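Local coordinates for putative nucleolar GTP-binding protein 1 (Plasmodium falciparum, PDB 2QU8) that binds the guanine nucleotide GDP through a Ras-like GTPase domain and is probably a nucleolar GTPase of the NOG1 family, at residues I108-I112 with L202-Q207; I25-K29 with L105-N109. All coordinates share one frame; numbering follows the deposited sequence.

Interaction 1 (I108-I112 with L202-Q207); sequences INGVI and LLKNDQ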
loop_
_atom_site.group_PDB
_atom_site.type_symbol
_atom_site.label_atom_id
_atom_site.label_comp_id
_atom_site.label_asym_id
_atom_site.label_seq_id
_atom_site.Cartn_x
_atom_site.Cartn_y
_atom_site.Cartn_z
ATOM N N ILE A 108 9.343 6.765 3.803
ATOM C CA ILE A 108 8.753 7.871 3.030
ATOM C C ILE A 108 7.451 8.349 3.693
ATOM O O ILE A 108 6.881 7.641 4.523
ATOM C CB ILE A 108 8.458 7.434 1.558
ATOM C CG1 ILE A 108 9.699 6.821 0.891
ATOM C CG2 ILE A 108 7.894 8.581 0.715
ATOM C CD1 ILE A 108 10.684 7.792 0.287
ATOM N N ASN A 109 6.994 9.546 3.321
ATOM C CA ASN A 109 5.721 10.105 3.790
ATOM C C ASN A 109 4.553 9.398 3.092
ATOM O O ASN A 109 3.913 9.961 2.202
ATOM C CB ASN A 109 5.708 11.624 3.530
ATOM C CG ASN A 109 4.397 12.305 3.938
ATOM O OD1 ASN A 109 3.587 11.749 4.671
ATOM N ND2 ASN A 109 4.199 13.524 3.455
ATOM N N GLY A 110 4.277 8.158 3.493
ATOM C CA GLY A 110 3.317 7.330 2.760
ATOM C C GLY A 110 2.318 6.476 3.524
ATOM O O GLY A 110 2.471 6.218 4.726
ATOM N N VAL A 111 1.284 6.055 2.800
ATOM C CA VAL A 111 0.321 5.065 3.258
ATOM C C VAL A 111 0.507 3.838 2.354
ATOM O O VAL A 111 0.784 3.987 1.168
ATOM C CB VAL A 111 -1.135 5.616 3.165
ATOM C CG1 VAL A 111 -1.478 6.053 1.741
ATOM C CG2 VAL A 111 -2.146 4.603 3.655
ATOM N N ILE A 112 0.378 2.638 2.911
ATOM C CA ILE A 112 0.540 1.414 2.112
ATOM C C ILE A 112 -0.785 1.029 1.493
ATOM O O ILE A 112 -1.815 1.039 2.168
ATOM C CB ILE A 112 1.028 0.203 2.962
ATOM C CG1 ILE A 112 2.149 0.609 3.925
ATOM C CG2 ILE A 112 1.445 -0.998 2.061
ATOM C CD1 ILE A 112 3.408 1.170 3.263
ATOM N N LEU A 202 -6.611 8.317 4.903
ATOM C CA LEU A 202 -5.898 7.559 5.936
ATOM C C LEU A 202 -4.536 8.183 6.218
ATOM O O LEU A 202 -4.083 8.211 7.366
ATOM C CB LEU A 202 -5.711 6.088 5.548
ATOM C CG LEU A 202 -6.460 4.975 6.292
ATOM C CD1 LEU A 202 -5.726 3.654 6.070
ATOM C CD2 LEU A 202 -6.612 5.232 7.796
ATOM N N LEU A 203 -3.894 8.677 5.160
ATOM C CA LEU A 203 -2.619 9.377 5.272
ATOM C C LEU A 203 -2.787 10.662 6.079
ATOM O O LEU A 203 -2.035 10.908 7.025
ATOM C CB LEU A 203 -2.060 9.713 3.881
ATOM C CG LEU A 203 -0.558 9.572 3.587
ATOM C CD1 LEU A 203 -0.161 10.481 2.434
ATOM C CD2 LEU A 203 0.329 9.814 4.797
ATOM N N LYS A 204 -3.782 11.468 5.703
ATOM C CA LYS A 204 -4.081 12.719 6.409
ATOM C C LYS A 204 -4.219 12.452 7.903
ATOM O O LYS A 204 -3.499 13.036 8.711
ATOM C CB LYS A 204 -5.362 13.372 5.873
ATOM C CG LYS A 204 -5.446 13.556 4.347
ATOM C CD LYS A 204 -4.524 14.657 3.805
ATOM C CE LYS A 204 -3.142 14.113 3.428
ATOM N NZ LYS A 204 -3.219 12.974 2.449
ATOM N N ASN A 205 -5.125 11.540 8.255
ATOM C CA ASN A 205 -5.380 11.192 9.653
ATOM C C ASN A 205 -4.134 10.762 10.420
ATOM O O ASN A 205 -3.975 11.107 11.593
ATOM C CB ASN A 205 -6.475 10.129 9.756
ATOM C CG ASN A 205 -7.817 10.617 9.225
ATOM O OD1 ASN A 205 -8.610 9.830 8.709
ATOM N ND2 ASN A 205 -8.076 11.920 9.345
ATOM N N ASP A 206 -3.250 10.024 9.752
ATOM C CA ASP A 206 -1.975 9.630 10.347
ATOM C C ASP A 206 -1.014 10.795 10.534
ATOM O O ASP A 206 -0.390 10.908 11.589
ATOM C CB ASP A 206 -1.313 8.514 9.548
ATOM C CG ASP A 206 -1.793 7.159 9.971
ATOM O OD1 ASP A 206 -2.979 6.850 9.708
ATOM O OD2 ASP A 206 -0.997 6.410 10.583
ATOM N N GLN A 207 -0.892 11.645 9.515
ATOM C CA GLN A 207 -0.114 12.882 9.625
ATOM C C GLN A 207 -0.601 13.731 10.809
ATOM O O GLN A 207 0.210 14.216 11.597
ATOM C CB GLN A 207 -0.159 13.687 8.315
ATOM C CG GLN A 207 0.960 13.342 7.319
ATOM C CD GLN A 207 0.726 13.898 5.908
ATOM O OE1 GLN A 207 0.077 14.930 5.721
ATOM N NE2 GLN A 207 1.268 13.206 4.909
#
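Two amide-bearing side chains, Asn109 and Gln207, meet at roughly a right angle and show how a helix can be fastened to the start of a strand by one polar link beside an apolar patch. Gln207 NE2 donates to Asn109 OD1 over 2.7 Å. The nitrogen lies in the carbonyl plane of Asn109 and uses a lone pair, but the bond is bent, with 134° at the hydrogen, and the two amide planes are turned 49° apart. With CG of Asn109 anti to its own backbone nitrogen (chi1 178°), the amide ends beside the helix, while the stretched chain of Gln207 reaches back to it. His28 O takes the other end of the Asn109 amide through ND2, so both polar atoms of this group are bonded, which should hold its rotation.

One helical turn earlier, Leu203 lies obliquely over Val111. Leu203 CG sits 4.0 Å from Val111 CB. Leu203 CD2 lies 3.8 Å from Asn109 OD1, so one methyl flanks the polar link. On the other branch, Val111 CG2 is 4.3 Å from Leu202 CB. Asn109 itself centres an inverse gamma turn, after which strand 110-117 begins. The arrangement is that of a C-terminal helix lying against the central sheet of a Ras-like, P-loop GTPase fold.

Interaction 2 (I25-K29 with L105-N109); sequences INPHK and LAHIN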
loop_
_atom_site.group_PDB
_atom_site.type_symbol
_atom_site.label_atom_id
_atom_site.label_comp_id
_atom_site.label_asym_id
_atom_site.label_seq_id
_atom_site.Cartn_x
_atom_site.Cartn_y
_atom_site.Cartn_z
ATOM N N ILE A 25 13.313 9.548 -5.721
ATOM C CA ILE A 25 12.015 9.665 -5.067
ATOM C C ILE A 25 12.088 10.813 -4.065
ATOM O O ILE A 25 13.016 10.880 -3.264
ATOM C CB ILE A 25 11.605 8.369 -4.313
ATOM C CG1 ILE A 25 11.468 7.184 -5.273
ATOM C CG2 ILE A 25 10.291 8.588 -3.528
ATOM C CD1 ILE A 25 11.183 5.850 -4.569
ATOM N N ASN A 26 11.111 11.713 -4.109
ATOM C CA ASN A 26 10.991 12.710 -3.059
ATOM C C ASN A 26 10.330 12.108 -1.810
ATOM O O ASN A 26 9.156 11.745 -1.847
ATOM C CB ASN A 26 10.227 13.937 -3.544
ATOM C CG ASN A 26 10.348 15.103 -2.585
ATOM O OD1 ASN A 26 10.011 14.992 -1.407
ATOM N ND2 ASN A 26 10.841 16.227 -3.083
ATOM N N PRO A 27 11.081 12.015 -0.697
ATOM C CA PRO A 27 10.586 11.346 0.518
ATOM C C PRO A 27 9.525 12.143 1.289
ATOM O O PRO A 27 8.863 11.590 2.172
ATOM C CB PRO A 27 11.851 11.193 1.364
ATOM C CG PRO A 27 12.695 12.351 0.963
ATOM C CD PRO A 27 12.444 12.550 -0.510
ATOM N N HIS A 28 9.354 13.416 0.940
ATOM C CA HIS A 28 8.440 14.308 1.654
ATOM C C HIS A 28 7.049 14.406 1.017
ATOM O O HIS A 28 6.080 14.772 1.689
ATOM C CB HIS A 28 9.059 15.706 1.780
ATOM C CG HIS A 28 10.474 15.706 2.278
ATOM N ND1 HIS A 28 10.795 15.643 3.616
ATOM C CD2 HIS A 28 11.655 15.783 1.613
ATOM C CE1 HIS A 28 12.110 15.670 3.756
ATOM N NE2 HIS A 28 12.655 15.758 2.555
ATOM N N LYS A 29 6.945 14.074 -0.269
ATOM C CA LYS A 29 5.661 14.124 -0.973
ATOM C C LYS A 29 4.731 13.027 -0.457
ATOM O O LYS A 29 5.158 11.899 -0.237
ATOM C CB LYS A 29 5.858 13.990 -2.493
ATOM C CG LYS A 29 4.671 14.487 -3.345
ATOM C CD LYS A 29 4.846 14.179 -4.836
ATOM C CE LYS A 29 3.965 15.063 -5.719
ATOM N NZ LYS A 29 3.869 14.577 -7.147
ATOM N N LEU A 105 12.108 3.034 1.366
ATOM C CA LEU A 105 10.718 3.239 0.961
ATOM C C LEU A 105 9.751 3.276 2.136
ATOM O O LEU A 105 8.790 4.047 2.142
ATOM C CB LEU A 105 10.295 2.136 -0.008
ATOM C CG LEU A 105 10.491 2.475 -1.482
ATOM C CD1 LEU A 105 10.533 1.217 -2.309
ATOM C CD2 LEU A 105 9.369 3.413 -1.955
ATOM N N ALA A 106 10.009 2.422 3.123
ATOM C CA ALA A 106 9.212 2.351 4.342
ATOM C C ALA A 106 9.317 3.603 5.212
ATOM O O ALA A 106 8.507 3.799 6.117
ATOM C CB ALA A 106 9.594 1.114 5.143
ATOM N N HIS A 107 10.305 4.451 4.932
ATOM C CA HIS A 107 10.502 5.700 5.675
ATOM C C HIS A 107 9.999 6.951 4.949
ATOM O O HIS A 107 10.201 8.063 5.428
ATOM C CB HIS A 107 11.974 5.861 6.066
ATOM C CG HIS A 107 12.386 4.993 7.213
ATOM N ND1 HIS A 107 12.787 3.683 7.054
ATOM C CD2 HIS A 107 12.442 5.244 8.541
ATOM C CE1 HIS A 107 13.077 3.166 8.234
ATOM N NE2 HIS A 107 12.875 4.092 9.153
ATOM N N ILE A 108 9.343 6.765 3.803
ATOM C CA ILE A 108 8.753 7.871 3.030
ATOM C C ILE A 108 7.451 8.349 3.693
ATOM O O ILE A 108 6.881 7.641 4.523
ATOM C CB ILE A 108 8.458 7.434 1.558
ATOM C CG1 ILE A 108 9.699 6.821 0.891
ATOM C CG2 ILE A 108 7.894 8.581 0.715
ATOM C CD1 ILE A 108 10.684 7.792 0.287
ATOM N N ASN A 109 6.994 9.546 3.321
ATOM C CA ASN A 109 5.721 10.105 3.790
ATOM C C ASN A 109 4.553 9.398 3.092
ATOM O O ASN A 109 3.913 9.961 2.202
ATOM C CB ASN A 109 5.708 11.624 3.530
ATOM C CG ASN A 109 4.397 12.305 3.938
ATOM O OD1 ASN A 109 3.587 11.749 4.671
ATOM N ND2 ASN A 109 4.199 13.524 3.455
#
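Pro27 and Ile108 form the close-fitting part of this contact between the loop 25-29 and the end of helix 96-106 with the turn after it. The CD1 methyl of Ile108 rests 3.6 Å from Pro27 CA. Its other branch puts Ile108 CG2 3.5 Å from Pro27 O. The first torsion (chi1 -52°) sets CG2 anti to the backbone nitrogen, near that carbonyl, and the second (chi2 -84°) turns CD1 over CA and CB of the proline. Ile25 extends the apolar patch: it crosses Ile108 at about a right angle, Ile25 CG2 lying 3.9 Å from Ile108 CD1, and Ile25 CD1 meets Leu105 CD2 at the end of helix 96-106. Ile81 of strand 76-82 also touches Ile25.

The opposite character appears at His28. Its side chain leaves the backbone away from 105-109, and the residue is exposed, as is Asn26, whose OD1 accepts from His28 N to make an Asx turn. Backbone carbonyls make the polar links here. Asn109 N donates to Pro27 O over 3.0 Å, and Asn109 ND2 to His28 O over 2.9 Å. The second bond is almost straight (177°), yet it arrives from above the carbonyl plane of His28. Asn109 OD1 is taken by Gln207 NE2.

Two donors of one asparagine thus grip successive carbonyls, which should fix the loop's course beside the apolar patch.

Overall arrangement
The two contacts illustrate how one short connection can organise several parts of a fold. Their centres lie 10 Å apart, and they share Ile108 and Asn109, in the link between helix 96-106 and strand 110-117. Along the chain, 25-29 comes first, leading into strand 30-35; 105-109 and 108-112 follow as overlapping stretches, and 202-207 comes last, on helix 192-222. Strands 30-35 and 110-117 are parallel neighbours in the central sheet, so interaction 2 joins the loops leading into this pair, whereas interaction 1 lays the C-terminal helix against it. Together they tie the N-terminal loop and the last helix to the core of the nucleotide-binding domain.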